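Local coordinates for DUF574 domain-containing protein (Thermobifida fusca, PDB 2QE6), which binds S-adenosylmethionine and is probably a methyltransferase, although its substrate is unknown, at residues R67-L72 with Q92-V97. The protein carries 1 engineered substitution. Numbering follows the deposited sequence. Where two conformers were deposited one is given.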
loop_
_atom_site.group_PDB
_atom_site.type_symbol
_atom_site.label_atom_id
_atom_site.label_comp_id
_atom_site.label_asym_id
_atom_site.label_seq_id
_atom_site.Cartn_x
_atom_site.Cartn_y
_atom_site.Cartn_z
ATOM N N ARG A 67 10.245 -3.612 5.363
ATOM C CA ARG A 67 10.650 -3.315 6.733
ATOM C C ARG A 67 9.463 -3.293 7.705
ATOM O O ARG A 67 9.583 -3.754 8.838
ATOM C CB ARG A 67 11.442 -1.991 6.823
ATOM C CG ARG A 67 12.732 -1.964 6.015
ATOM C CD ARG A 67 13.704 -0.871 6.454
ATOM N NE ARG A 67 13.080 0.447 6.458
ATOM C CZ ARG A 67 12.858 1.175 5.363
ATOM N NH1 ARG A 67 13.203 0.722 4.157
ATOM N NH2 ARG A 67 12.270 2.365 5.462
ATOM N N GLY A 68 8.336 -2.731 7.277
ATOM C CA GLY A 68 7.162 -2.643 8.132
ATOM C C GLY A 68 6.494 -3.993 8.345
ATOM O O GLY A 68 6.113 -4.342 9.438
ATOM N N VAL A 69 6.368 -4.780 7.290
ATOM C CA VAL A 69 5.767 -6.093 7.425
ATOM C C VAL A 69 6.663 -6.974 8.292
ATOM O O VAL A 69 6.170 -7.734 9.097
ATOM C CB VAL A 69 5.450 -6.711 6.063
ATOM C CG1 VAL A 69 5.026 -8.122 6.214
ATOM C CG2 VAL A 69 4.379 -5.884 5.358
ATOM N N ARG A 70 7.980 -6.868 8.123
ATOM C CA ARG A 70 8.927 -7.610 8.953
ATOM C C ARG A 70 8.789 -7.217 10.427
ATOM O O ARG A 70 8.832 -8.072 11.303
ATOM C CB ARG A 70 10.367 -7.390 8.475
ATOM C CG ARG A 70 11.397 -8.221 9.231
ATOM C CD ARG A 70 12.818 -7.975 8.746
ATOM N NE ARG A 70 13.225 -6.583 8.943
ATOM C CZ ARG A 70 13.738 -5.786 8.009
ATOM N NH1 ARG A 70 13.936 -6.221 6.770
ATOM N NH2 ARG A 70 14.066 -4.540 8.330
ATOM N N PHE A 71 8.611 -5.920 10.704
ATOM C CA PHE A 71 8.367 -5.461 12.080
ATOM C C PHE A 71 7.079 -6.090 12.636
ATOM O O PHE A 71 7.052 -6.646 13.740
ATOM C CB PHE A 71 8.286 -3.922 12.146
ATOM C CG PHE A 71 7.599 -3.397 13.377
ATOM C CD1 PHE A 71 8.259 -3.335 14.583
ATOM C CD2 PHE A 71 6.299 -2.915 13.309
ATOM C CE1 PHE A 71 7.613 -2.848 15.737
ATOM C CE2 PHE A 71 5.648 -2.455 14.457
ATOM C CZ PHE A 71 6.307 -2.414 15.659
ATOM N N LEU A 72 6.024 -6.032 11.846
ATOM C CA LEU A 72 4.705 -6.492 12.279
ATOM C C LEU A 72 4.651 -7.980 12.523
ATOM O O LEU A 72 4.120 -8.423 13.546
ATOM C CB LEU A 72 3.659 -6.108 11.238
ATOM C CG LEU A 72 3.290 -4.638 11.169
ATOM C CD1 LEU A 72 2.500 -4.353 9.903
ATOM C CD2 LEU A 72 2.564 -4.148 12.449
ATOM N N GLN A 92 9.432 -9.082 -3.791
ATOM C CA GLN A 92 9.206 -9.291 -2.334
ATOM C C GLN A 92 7.824 -8.818 -1.916
ATOM O O GLN A 92 7.629 -7.633 -1.628
ATOM C CB GLN A 92 10.196 -8.502 -1.478
ATOM C CG GLN A 92 11.556 -9.134 -1.289
ATOM C CD GLN A 92 12.437 -8.299 -0.368
ATOM O OE1 GLN A 92 12.722 -7.138 -0.660
ATOM N NE2 GLN A 92 12.858 -8.880 0.748
ATOM N N ASN A 93 6.867 -9.732 -1.855
ATOM C CA ASN A 93 5.494 -9.367 -1.525
ATOM C C ASN A 93 5.243 -9.570 -0.044
ATOM O O ASN A 93 5.990 -10.299 0.640
ATOM C CB ASN A 93 4.502 -10.214 -2.326
ATOM C CG ASN A 93 4.646 -10.035 -3.820
ATOM O OD1 ASN A 93 4.498 -8.929 -4.327
ATOM N ND2 ASN A 93 4.933 -11.116 -4.526
ATOM N N THR A 94 4.158 -8.967 0.428
ATOM C CA THR A 94 3.749 -9.018 1.846
ATOM C C THR A 94 3.791 -10.388 2.476
ATOM O O THR A 94 4.436 -10.552 3.511
ATOM C CB THR A 94 2.364 -8.427 2.012
ATOM O OG1 THR A 94 2.408 -7.098 1.502
ATOM C CG2 THR A 94 1.912 -8.421 3.489
ATOM N N HIS A 95 3.140 -11.372 1.856
ATOM C CA HIS A 95 3.069 -12.707 2.446
ATOM C C HIS A 95 4.435 -13.414 2.517
ATOM O O HIS A 95 4.699 -14.243 3.406
ATOM C CB HIS A 95 2.023 -13.542 1.702
ATOM C CG HIS A 95 2.499 -14.147 0.418
ATOM N ND1 HIS A 95 2.481 -13.469 -0.779
ATOM C CD2 HIS A 95 2.928 -15.409 0.130
ATOM C CE1 HIS A 95 2.903 -14.258 -1.749
ATOM N NE2 HIS A 95 3.183 -15.443 -1.225
ATOM N N GLU A 96 5.297 -13.063 1.575
ATOM C CA GLU A 96 6.656 -13.586 1.526
ATOM C C GLU A 96 7.476 -13.014 2.675
ATOM O O GLU A 96 8.144 -13.724 3.384
ATOM C CB GLU A 96 7.274 -13.252 0.160
ATOM C CG GLU A 96 6.628 -14.044 -1.006
ATOM C CD GLU A 96 6.838 -13.404 -2.397
ATOM O OE1 GLU A 96 7.458 -12.318 -2.506
ATOM O OE2 GLU A 96 6.357 -14.006 -3.383
ATOM N N VAL A 97 7.409 -11.705 2.865
ATOM C CA VAL A 97 8.030 -11.099 4.031
ATOM C C VAL A 97 7.452 -11.678 5.330
ATOM O O VAL A 97 8.201 -12.116 6.200
ATOM C CB VAL A 97 7.823 -9.567 4.018
ATOM C CG1 VAL A 97 8.667 -8.943 5.099
ATOM C CG2 VAL A 97 8.227 -9.040 2.653
#
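The guanidinium of Arg-70, the residue whose CB touches Val-97 CG1 at 4.1 Å, has, in one of its two conformers, one face over its own helix: Arg-67 CA lies 3.9 Å above the plane, toward the rim. From that CB the chain of this conformer extends away from Val-97, with CG anti to the backbone N (chi1 -176°), then bends at chi3, and NH2 forms a salt bridge with Asp-250. On the other segment, the His-95 ring has Glu-96 CG over one face, again near the rim, and its ND1 is hydrogen-bonded to Tyr-109 OH.

Between the two helices the contact is buried and made by methyl groups, some set against backbone atoms of the other helix. Val-69 points toward 92-97 and splits its methyls: CG1 reaches Thr-94 O at 3.7 Å and Val-97 CB at 3.8 Å, while CG2 meets the Thr-94 methyl, CG2, at 4.0 Å. Val-97 answers from the facing helix, its CG1 passing beside Val-69 to sit 3.7 Å from the backbone N of Arg-70. This joins helix 54-75 to the start of helix 94-101 in the Rossmann-like fold of class I methyltransferases, where the second helix follows the loop after strand 80-84. Met-162 of strand 160-163 touches both Val-69 and Thr-94, so the pair also packs onto the sheet.

Thr-94 divides its branches by polarity. With CG2 anti to its backbone N, the methyl goes to Val-69, and OG1 hydrogen-bonds Asp-83 OD2. The helix start is tied down by Glu-96, whose OE1 accepts a nearly straight bond from Asn-93 N at 2.7 Å, met 43° out of the carboxylate plane. Just before it, Gln-92 O takes a hydrogen bond from Arg-62 NH2, linking this turn to a residue that binds S-adenosylmethionine.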